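Local structure of HhaI Restriction Endonuclease (Haemophilus parahaemolyticus, 6UKF) at residues S52-F57 against E119-K124; S94-L99 against C152-K157. The protein cleaves double-stranded DNA at the short palindromic sequence GCGC, acting as a type II restriction endonuclease. All blocks are in the same frame, centred on the assembly; numbering follows the deposited sequence. Where two conformers were deposited one is given.

Contact 1: residues S52-F57 against E119-K124. With nucleotides of chain B.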
loop_
_atom_site.group_PDB
_atom_site.type_symbol
_atom_site.label_atom_id
_atom_site.label_comp_id
_atom_site.label_asym_id
_atom_site.label_seq_id
_atom_site.Cartn_x
_atom_site.Cartn_y
_atom_site.Cartn_z
ATOM N N SER A 52 -0.752 2.319 -9.679
ATOM C CA SER A 52 -0.754 2.065 -8.250
ATOM C C SER A 52 -0.773 0.565 -8.002
ATOM O O SER A 52 -0.959 -0.239 -8.918
ATOM C CB SER A 52 -1.997 2.673 -7.585
ATOM O OG SER A 52 -2.060 4.072 -7.777
ATOM N N GLN A 53 -0.599 0.198 -6.741
ATOM C CA GLN A 53 -0.885 -1.145 -6.265
ATOM C C GLN A 53 -2.190 -1.087 -5.479
ATOM O O GLN A 53 -2.732 -0.008 -5.228
ATOM C CB GLN A 53 0.300 -1.698 -5.477
ATOM C CG GLN A 53 1.526 -1.837 -6.386
ATOM C CD GLN A 53 2.775 -2.284 -5.665
ATOM O OE1 GLN A 53 3.184 -3.440 -5.776
ATOM N NE2 GLN A 53 3.403 -1.365 -4.936
ATOM N N CYS A 54 -2.782 -2.252 -5.248
ATOM C CA CYS A 54 -4.176 -2.274 -4.825
ATOM C C CYS A 54 -4.526 -3.479 -3.951
ATOM O O CYS A 54 -5.517 -4.170 -4.188
ATOM C CB CYS A 54 -5.084 -2.163 -6.049
ATOM S SG CYS A 54 -6.641 -1.332 -5.735
ATOM N N GLY A 55 -3.705 -3.770 -2.950
ATOM C CA GLY A 55 -4.001 -4.830 -2.009
ATOM C C GLY A 55 -3.043 -6.008 -2.148
ATOM O O GLY A 55 -2.371 -6.189 -3.167
ATOM N N GLN A 56 -2.993 -6.823 -1.092
ATOM C CA GLN A 56 -2.059 -7.940 -1.045
ATOM C C GLN A 56 -2.498 -8.949 0.008
ATOM O O GLN A 56 -3.356 -8.672 0.846
ATOM C CB GLN A 56 -0.650 -7.455 -0.700
ATOM C CG GLN A 56 -0.546 -6.830 0.689
ATOM C CD GLN A 56 0.873 -6.798 1.188
ATOM O OE1 GLN A 56 1.680 -5.992 0.733
ATOM N NE2 GLN A 56 1.197 -7.696 2.112
ATOM N N PHE A 57 -1.869 -10.125 -0.038
ATOM C CA PHE A 57 -1.918 -11.082 1.061
ATOM C C PHE A 57 -0.678 -11.970 0.991
ATOM O O PHE A 57 -0.228 -12.331 -0.098
ATOM C CB PHE A 57 -3.206 -11.925 1.077
ATOM C CG PHE A 57 -3.541 -12.597 -0.228
ATOM C CD1 PHE A 57 -3.087 -13.879 -0.505
ATOM C CD2 PHE A 57 -4.349 -11.964 -1.159
ATOM C CE1 PHE A 57 -3.417 -14.505 -1.696
ATOM C CE2 PHE A 57 -4.680 -12.586 -2.351
ATOM C CZ PHE A 57 -4.216 -13.856 -2.619
ATOM N N GLU A 119 -14.173 -7.382 -3.168
ATOM C CA GLU A 119 -14.421 -7.985 -1.863
ATOM C C GLU A 119 -13.604 -7.291 -0.786
ATOM O O GLU A 119 -14.130 -6.904 0.266
ATOM C CB GLU A 119 -14.051 -9.469 -1.903
ATOM C CG GLU A 119 -14.967 -10.339 -2.745
ATOM C CD GLU A 119 -16.180 -10.835 -1.980
ATOM O OE1 GLU A 119 -16.119 -10.898 -0.733
ATOM O OE2 GLU A 119 -17.195 -11.166 -2.626
ATOM N N TYR A 120 -12.305 -7.128 -1.035
ATOM C CA TYR A 120 -11.417 -6.577 -0.023
ATOM C C TYR A 120 -11.808 -5.153 0.339
ATOM O O TYR A 120 -11.943 -4.816 1.521
ATOM C CB TYR A 120 -9.975 -6.625 -0.525
ATOM C CG TYR A 120 -9.010 -5.956 0.415
ATOM C CD1 TYR A 120 -8.739 -6.506 1.659
ATOM C CD2 TYR A 120 -8.381 -4.769 0.069
ATOM C CE1 TYR A 120 -7.866 -5.898 2.530
ATOM C CE2 TYR A 120 -7.501 -4.153 0.936
ATOM C CZ TYR A 120 -7.249 -4.724 2.164
ATOM O OH TYR A 120 -6.376 -4.122 3.039
ATOM N N TYR A 121 -11.999 -4.297 -0.662
ATOM C CA TYR A 121 -12.297 -2.902 -0.356
ATOM C C TYR A 121 -13.688 -2.743 0.248
ATOM O O TYR A 121 -13.876 -1.929 1.157
ATOM C CB TYR A 121 -12.029 -2.014 -1.571
ATOM C CG TYR A 121 -10.539 -1.824 -1.732
ATOM C CD1 TYR A 121 -9.857 -0.895 -0.964
ATOM C CD2 TYR A 121 -9.805 -2.624 -2.593
ATOM C CE1 TYR A 121 -8.491 -0.740 -1.075
ATOM C CE2 TYR A 121 -8.438 -2.477 -2.714
ATOM C CZ TYR A 121 -7.784 -1.532 -1.952
ATOM O OH TYR A 121 -6.422 -1.385 -2.063
ATOM N N LYS A 122 -14.662 -3.542 -0.191
ATOM C CA LYS A 122 -15.951 -3.545 0.495
ATOM C C LYS A 122 -15.780 -3.905 1.968
ATOM O O LYS A 122 -16.425 -3.311 2.841
ATOM C CB LYS A 122 -16.916 -4.520 -0.178
ATOM C CG LYS A 122 -17.424 -4.083 -1.547
ATOM C CD LYS A 122 -18.192 -5.212 -2.217
ATOM C CE LYS A 122 -18.614 -4.855 -3.632
ATOM N NZ LYS A 122 -19.315 -5.983 -4.298
ATOM N N SER A 123 -14.913 -4.878 2.264
ATOM C CA SER A 123 -14.710 -5.309 3.643
ATOM C C SER A 123 -14.104 -4.211 4.503
ATOM O O SER A 123 -14.260 -4.242 5.729
ATOM C CB SER A 123 -13.815 -6.551 3.675
ATOM O OG SER A 123 -12.443 -6.201 3.646
ATOM N N LYS A 124 -13.418 -3.247 3.895
ATOM C CA LYS A 124 -12.846 -2.121 4.616
ATOM C C LYS A 124 -13.735 -0.885 4.557
ATOM O O LYS A 124 -13.279 0.212 4.895
ATOM C CB LYS A 124 -11.453 -1.800 4.073
ATOM C CG LYS A 124 -10.508 -2.994 4.043
ATOM C CD LYS A 124 -10.420 -3.676 5.401
ATOM C CE LYS A 124 -9.530 -4.904 5.340
ATOM N NZ LYS A 124 -9.681 -5.731 6.568
ATOM P P DA B 10 -1.041 4.834 -4.548
ATOM O OP1 DA B 10 -1.689 6.026 -5.134
ATOM O OP2 DA B 10 -1.857 3.670 -4.142
ATOM O "O5'" DA B 10 0.059 4.241 -5.549
ATOM C "C5'" DA B 10 0.802 5.103 -6.391
ATOM C "C4'" DA B 10 2.204 5.275 -5.859
ATOM O "O4'" DA B 10 2.861 3.980 -5.758
ATOM C "C3'" DA B 10 3.120 6.133 -6.725
ATOM O "O3'" DA B 10 3.946 6.907 -5.873
ATOM C "C2'" DA B 10 3.882 5.106 -7.557
ATOM C "C1'" DA B 10 4.017 3.947 -6.585
ATOM N N9 DA B 10 4.078 2.629 -7.199
ATOM C C8 DA B 10 3.254 2.128 -8.167
ATOM N N7 DA B 10 3.531 0.894 -8.510
ATOM C C5 DA B 10 4.600 0.556 -7.698
ATOM C C6 DA B 10 5.359 -0.621 -7.574
ATOM N N6 DA B 10 5.136 -1.714 -8.306
ATOM N N1 DA B 10 6.362 -0.628 -6.669
ATOM C C2 DA B 10 6.579 0.472 -5.939
ATOM N N3 DA B 10 5.931 1.635 -5.966
ATOM C C4 DA B 10 4.944 1.611 -6.878
ATOM P P DC B 7 -1.508 -8.652 4.619
ATOM O OP1 DC B 7 -2.906 -9.092 4.836
ATOM O OP2 DC B 7 -0.691 -9.242 3.542
ATOM O "O5'" DC B 7 -1.523 -7.067 4.424
ATOM C "C5'" DC B 7 -2.300 -6.287 5.317
ATOM C "C4'" DC B 7 -2.158 -4.810 5.023
ATOM O "O4'" DC B 7 -0.835 -4.364 5.420
ATOM C "C3'" DC B 7 -2.321 -4.419 3.548
ATOM O "O3'" DC B 7 -3.201 -3.301 3.461
ATOM C "C2'" DC B 7 -0.905 -4.095 3.097
ATOM C "C1'" DC B 7 -0.277 -3.583 4.393
ATOM N N1 DC B 7 1.195 -3.707 4.435
ATOM C C2 DC B 7 1.973 -2.596 4.777
ATOM O O2 DC B 7 1.413 -1.526 5.064
ATOM N N3 DC B 7 3.323 -2.725 4.787
ATOM C C4 DC B 7 3.885 -3.896 4.473
ATOM N N4 DC B 7 5.219 -3.978 4.492
ATOM C C5 DC B 7 3.105 -5.035 4.126
ATOM C C6 DC B 7 1.780 -4.895 4.122
ATOM P P DG B 8 -3.465 -2.549 2.067
ATOM O OP1 DG B 8 -4.895 -2.174 2.065
ATOM O OP2 DG B 8 -2.910 -3.346 0.950
ATOM O "O5'" DG B 8 -2.632 -1.199 2.211
ATOM C "C5'" DG B 8 -3.033 -0.246 3.184
ATOM C "C4'" DG B 8 -2.067 0.911 3.232
ATOM O "O4'" DG B 8 -0.798 0.471 3.756
ATOM C "C3'" DG B 8 -1.739 1.520 1.883
ATOM O "O3'" DG B 8 -2.689 2.475 1.544
ATOM C "C2'" DG B 8 -0.360 2.119 2.095
ATOM C "C1'" DG B 8 0.260 1.157 3.089
ATOM N N9 DG B 8 1.138 0.137 2.515
ATOM C C8 DG B 8 0.792 -1.136 2.127
ATOM N N7 DG B 8 1.807 -1.844 1.712
ATOM C C5 DG B 8 2.895 -0.992 1.852
ATOM C C6 DG B 8 4.268 -1.201 1.571
ATOM O O6 DG B 8 4.817 -2.219 1.135
ATOM N N1 DG B 8 5.029 -0.074 1.863
ATOM C C2 DG B 8 4.528 1.105 2.355
ATOM N N2 DG B 8 5.417 2.083 2.574
ATOM N N3 DG B 8 3.250 1.311 2.621
ATOM C C4 DG B 8 2.496 0.225 2.353
#
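With CG anti to the carbonyl carbon (chi1 -76°), the ring of Y121 leaves helix 110-123 on a course to C54, whereas Y120, whose CG is anti to the backbone N (chi1 175°), sends its hydroxyl to the DNA. C54 SG comes to 3.7 Å from Y121 CE2, obliquely to the ring, a cysteine sulfur-aromatic contact well suited to a small, polarisable side chain in a tight space. No hydrogen bond crosses between the segments; Y121 OH abuts the backbone of the strand, 3.4 Å from C54 C. C54 O lies near the plane of the ring at its edge, 3.7 Å from Y121 CE2, and has no hydrogen-bond partner although it is buried. Glycine suits the next place: at the positive phi of G55 a beta carbon would run into C54 O, and the bare backbone lets the two tyrosines lie close.

The packing sets helix 110-123 against strand 51-62, which follows strand 43-47 and the E-A-K sequence at its end, consistent with the catalytic motif of PD-(D/E)XK nucleases, and both elements grip the strand of chain B. Y120 OH donates to OP1 of DG8 of chain B over 2.6 Å, the oxygen lying near the ring plane. W116 stacks on this ring, and S123 OG binds Y120 O at 2.6 Å near the helix end. From the strand, Q56 NE2 gives a nearly straight bond (163°) to OP2 of DC7 of chain B, 2.8 Å away. Q53 lays its amide against the adenine of DA10 of chain B, NE2 being 3.4 Å from C6.

Contact 2: residues S94-L99 against C152-K157; sequences SEYANL and CTYRIK. With EDO (1,2-ethanediol), chain N; nucleotides of chain C; nucleotides of chain B.
L99 CD2 comes unusually close to a tyrosine ring, 3.3 Å from Y154 CE2, approaching obliquely and nearer than carbon atoms normally pack. At its edge, in the ring plane, the tyrosine also meets a backbone oxygen, Y96 O, 3.5 Å from Y154 CE2, where the faintly positive ring hydrogens suit a carbonyl. No hydrogen bond joins the two segments. Y154 gets there because its CG is anti to the backbone N (chi1 -176°), and its hydroxyl is held by L59 O. Beside it, L99 CB meets I156 CG1 at 3.7 Å, branched aliphatic chains filling the partly exposed border of the patch.

Alternation along the strand turns R155 away from this packing and into DNA. Its guanidinium lies over the thymine of DT4 of chain C and grips the guanine of DG5 of chain C twice: NH1 reaches N7 at 3.1 Å, almost dead straight (178°), and NH2 reaches O6 at 2.8 Å. This is the classic arginine reading of guanine in the major groove. K157, bent near its tip, donates from NZ to O6 of DG8 of chain B over 2.8 Å.

T153 belongs to a calcium site. Strand 148-156 runs between strands 228-236 and 104-105, while the Y96 side chain packs on F88 and M89 of helix 80-91.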
loop_
_atom_site.group_PDB
_atom_site.type_symbol
_atom_site.label_atom_id
_atom_site.label_comp_id
_atom_site.label_asym_id
_atom_site.label_seq_id
_atom_site.Cartn_x
_atom_site.Cartn_y
_atom_site.Cartn_z
ATOM N N SER A 94 5.506 -25.790 -8.289
ATOM C CA SER A 94 6.893 -25.708 -8.728
ATOM C C SER A 94 7.224 -24.351 -9.324
ATOM O O SER A 94 8.352 -23.868 -9.180
ATOM C CB SER A 94 7.159 -26.781 -9.783
ATOM O OG SER A 94 6.369 -26.569 -10.943
ATOM N N GLU A 95 6.286 -23.754 -10.041
ATOM C CA GLU A 95 6.508 -22.470 -10.746
ATOM C C GLU A 95 6.492 -21.269 -9.794
ATOM O O GLU A 95 6.983 -20.223 -10.195
ATOM C CB GLU A 95 5.435 -22.262 -11.809
ATOM C CG GLU A 95 5.323 -23.395 -12.808
ATOM C CD GLU A 95 6.597 -24.141 -13.162
ATOM O OE1 GLU A 95 7.651 -23.487 -13.277
ATOM O OE2 GLU A 95 6.527 -25.376 -13.349
ATOM N N TYR A 96 5.955 -21.388 -8.581
ATOM C CA TYR A 96 5.861 -20.262 -7.665
ATOM C C TYR A 96 6.649 -20.445 -6.379
ATOM O O TYR A 96 6.780 -19.483 -5.614
ATOM C CB TYR A 96 4.389 -19.970 -7.339
ATOM C CG TYR A 96 3.642 -19.424 -8.532
ATOM C CD1 TYR A 96 3.715 -18.078 -8.854
ATOM C CD2 TYR A 96 2.893 -20.255 -9.353
ATOM C CE1 TYR A 96 3.054 -17.569 -9.949
ATOM C CE2 TYR A 96 2.225 -19.754 -10.452
ATOM C CZ TYR A 96 2.309 -18.411 -10.744
ATOM O OH TYR A 96 1.650 -17.913 -11.841
ATOM N N ALA A 97 7.206 -21.631 -6.133
ATOM C CA ALA A 97 7.828 -21.908 -4.845
ATOM C C ALA A 97 9.204 -21.276 -4.689
ATOM O O ALA A 97 9.642 -21.065 -3.553
ATOM C CB ALA A 97 7.921 -23.417 -4.620
ATOM N N ASN A 98 9.902 -20.977 -5.782
ATOM C CA ASN A 98 11.176 -20.261 -5.708
ATOM C C ASN A 98 10.858 -18.770 -5.677
ATOM O O ASN A 98 10.639 -18.145 -6.717
ATOM C CB ASN A 98 12.087 -20.628 -6.874
ATOM C CG ASN A 98 12.737 -21.992 -6.701
ATOM O OD1 ASN A 98 12.717 -22.571 -5.616
ATOM N ND2 ASN A 98 13.331 -22.503 -7.774
ATOM N N LEU A 99 10.829 -18.202 -4.474
ATOM C CA LEU A 99 10.430 -16.815 -4.294
ATOM C C LEU A 99 11.458 -15.878 -4.919
ATOM O O LEU A 99 12.656 -16.166 -4.951
ATOM C CB LEU A 99 10.295 -16.505 -2.804
ATOM C CG LEU A 99 9.440 -17.481 -1.991
ATOM C CD1 LEU A 99 9.287 -17.000 -0.557
ATOM C CD2 LEU A 99 8.073 -17.690 -2.631
ATOM N N CYS A 152 -1.698 -9.242 -11.351
ATOM C CA CYS A 152 -1.439 -9.859 -10.059
ATOM C C CYS A 152 -0.119 -10.606 -10.127
ATOM O O CYS A 152 0.117 -11.360 -11.072
ATOM C CB CYS A 152 -2.582 -10.820 -9.714
ATOM S SG CYS A 152 -2.376 -11.732 -8.192
ATOM N N THR A 153 0.740 -10.388 -9.133
ATOM C CA THR A 153 2.021 -11.072 -9.079
ATOM C C THR A 153 2.279 -11.567 -7.665
ATOM O O THR A 153 1.693 -11.090 -6.691
ATOM C CB THR A 153 3.172 -10.172 -9.554
ATOM O OG1 THR A 153 4.309 -10.986 -9.874
ATOM C CG2 THR A 153 3.559 -9.159 -8.479
ATOM N N TYR A 154 3.156 -12.563 -7.574
ATOM C CA TYR A 154 3.632 -13.104 -6.308
ATOM C C TYR A 154 5.106 -12.736 -6.203
ATOM O O TYR A 154 5.914 -13.176 -7.028
ATOM C CB TYR A 154 3.450 -14.620 -6.287
ATOM C CG TYR A 154 3.820 -15.303 -4.987
ATOM C CD1 TYR A 154 3.267 -14.906 -3.775
ATOM C CD2 TYR A 154 4.695 -16.380 -4.982
ATOM C CE1 TYR A 154 3.599 -15.555 -2.594
ATOM C CE2 TYR A 154 5.027 -17.031 -3.813
ATOM C CZ TYR A 154 4.479 -16.618 -2.623
ATOM O OH TYR A 154 4.819 -17.284 -1.466
ATOM N N ARG A 155 5.451 -11.907 -5.219
ATOM C CA ARG A 155 6.819 -11.425 -5.109
ATOM C C ARG A 155 7.201 -11.238 -3.651
ATOM O O ARG A 155 6.358 -10.945 -2.800
ATOM C CB ARG A 155 7.029 -10.103 -5.863
ATOM C CG ARG A 155 6.324 -8.873 -5.279
ATOM C CD ARG A 155 6.615 -7.664 -6.156
ATOM N NE ARG A 155 5.897 -6.450 -5.774
ATOM C CZ ARG A 155 6.380 -5.499 -4.975
ATOM N NH1 ARG A 155 7.589 -5.610 -4.441
ATOM N NH2 ARG A 155 5.642 -4.431 -4.706
ATOM N N ILE A 156 8.496 -11.412 -3.383
ATOM C CA ILE A 156 9.055 -11.029 -2.096
ATOM C C ILE A 156 8.897 -9.530 -1.930
ATOM O O ILE A 156 9.310 -8.749 -2.795
ATOM C CB ILE A 156 10.543 -11.408 -2.040
ATOM C CG1 ILE A 156 10.723 -12.923 -2.129
ATOM C CG2 ILE A 156 11.189 -10.847 -0.774
ATOM C CD1 ILE A 156 12.169 -13.346 -2.326
ATOM N N LYS A 157 8.310 -9.113 -0.814
ATOM C CA LYS A 157 8.311 -7.701 -0.439
ATOM C C LYS A 157 8.810 -7.604 0.998
ATOM O O LYS A 157 8.093 -7.943 1.944
ATOM C CB LYS A 157 6.954 -7.032 -0.621
ATOM C CG LYS A 157 7.003 -5.538 -0.309
ATOM C CD LYS A 157 5.853 -4.753 -0.936
ATOM C CE LYS A 157 4.484 -5.227 -0.463
ATOM N NZ LYS A 157 4.244 -4.984 0.986
HETATM C C1 EDO N . 3.385 -27.879 -10.779
HETATM O O1 EDO N . 4.050 -27.139 -11.807
HETATM C C2 EDO N . 4.415 -28.616 -9.931
HETATM O O2 EDO N . 4.091 -28.452 -8.546
ATOM P P DT C 4 14.959 -6.736 -8.557
ATOM O OP1 DT C 4 16.425 -6.760 -8.351
ATOM O OP2 DT C 4 14.199 -8.003 -8.626
ATOM O "O5'" DT C 4 14.324 -5.823 -7.424
ATOM C "C5'" DT C 4 14.842 -4.528 -7.230
ATOM C "C4'" DT C 4 14.039 -3.786 -6.194
ATOM O "O4'" DT C 4 12.787 -3.388 -6.750
ATOM C "C3'" DT C 4 13.699 -4.592 -4.941
ATOM O "O3'" DT C 4 14.670 -4.260 -3.935
ATOM C "C2'" DT C 4 12.254 -4.198 -4.594
ATOM C "C1'" DT C 4 11.855 -3.225 -5.706
ATOM N N1 DT C 4 10.516 -3.429 -6.317
ATOM C C2 DT C 4 9.562 -2.451 -6.180
ATOM O O2 DT C 4 9.735 -1.432 -5.535
ATOM N N3 DT C 4 8.376 -2.716 -6.808
ATOM C C4 DT C 4 8.064 -3.829 -7.565
ATOM O O4 DT C 4 6.969 -3.975 -8.094
ATOM C C5 DT C 4 9.117 -4.806 -7.691
ATOM C C7 DT C 4 8.895 -6.048 -8.488
ATOM C C6 DT C 4 10.285 -4.557 -7.081
ATOM P P DG C 5 14.622 -4.882 -2.460
ATOM O OP1 DG C 5 16.023 -4.910 -1.984
ATOM O OP2 DG C 5 13.827 -6.128 -2.440
ATOM O "O5'" DG C 5 13.880 -3.758 -1.624
ATOM C "C5'" DG C 5 14.395 -2.439 -1.598
ATOM C "C4'" DG C 5 13.509 -1.582 -0.737
ATOM O "O4'" DG C 5 12.242 -1.363 -1.422
ATOM C "C3'" DG C 5 13.150 -2.230 0.604
ATOM O "O3'" DG C 5 13.055 -1.261 1.618
ATOM C "C2'" DG C 5 11.794 -2.864 0.293
ATOM C "C1'" DG C 5 11.193 -1.753 -0.565
ATOM N N9 DG C 5 10.028 -2.130 -1.328
ATOM C C8 DG C 5 9.823 -3.268 -2.067
ATOM N N7 DG C 5 8.641 -3.312 -2.622
ATOM C C5 DG C 5 8.030 -2.127 -2.216
ATOM C C6 DG C 5 6.738 -1.611 -2.493
ATOM O O6 DG C 5 5.836 -2.115 -3.175
ATOM N N1 DG C 5 6.532 -0.381 -1.875
ATOM C C2 DG C 5 7.450 0.268 -1.089
ATOM N N2 DG C 5 7.069 1.446 -0.578
ATOM N N3 DG C 5 8.657 -0.201 -0.825
ATOM C C4 DG C 5 8.874 -1.398 -1.417
ATOM P P DG B 8 -3.465 -2.549 2.067
ATOM O OP1 DG B 8 -4.895 -2.174 2.065
ATOM O OP2 DG B 8 -2.910 -3.346 0.950
ATOM O "O5'" DG B 8 -2.632 -1.199 2.211
ATOM C "C5'" DG B 8 -3.033 -0.246 3.184
ATOM C "C4'" DG B 8 -2.067 0.911 3.232
ATOM O "O4'" DG B 8 -0.798 0.471 3.756
ATOM C "C3'" DG B 8 -1.739 1.520 1.883
ATOM O "O3'" DG B 8 -2.689 2.475 1.544
ATOM C "C2'" DG B 8 -0.360 2.119 2.095
ATOM C "C1'" DG B 8 0.260 1.157 3.089
ATOM N N9 DG B 8 1.138 0.137 2.515
ATOM C C8 DG B 8 0.792 -1.136 2.127
ATOM N N7 DG B 8 1.807 -1.844 1.712
ATOM C C5 DG B 8 2.895 -0.992 1.852
ATOM C C6 DG B 8 4.268 -1.201 1.571
ATOM O O6 DG B 8 4.817 -2.219 1.135
ATOM N N1 DG B 8 5.029 -0.074 1.863
ATOM C C2 DG B 8 4.528 1.105 2.355
ATOM N N2 DG B 8 5.417 2.083 2.574
ATOM N N3 DG B 8 3.250 1.311 2.621
ATOM C C4 DG B 8 2.496 0.225 2.353
#

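Contact 1 is fully buried nearer the centre of the molecule, whereas contact 2 lies farther out and is only partly buried. Both reach the same antiparallel sheet, through strands 51-62 and 148-156, which flank strand 228-236. Neither has a hydrogen bond between its segments: contact 1 relies on a sulfur-aromatic contact beside a glycine, contact 2 on aliphatic carbon against tyrosine. Their DNA chemistry differs too, phosphates being the hydrogen-bond acceptors of Q56 and Y120, guanine bases those of R155 and K157. Probable hydrogen bonds of Q56 OE1 to K157 NZ (2.8 Å) and Q53 OE1 to R155 NH2 (2.9 Å) tie the two together and so probably help to position the base-reading side chains.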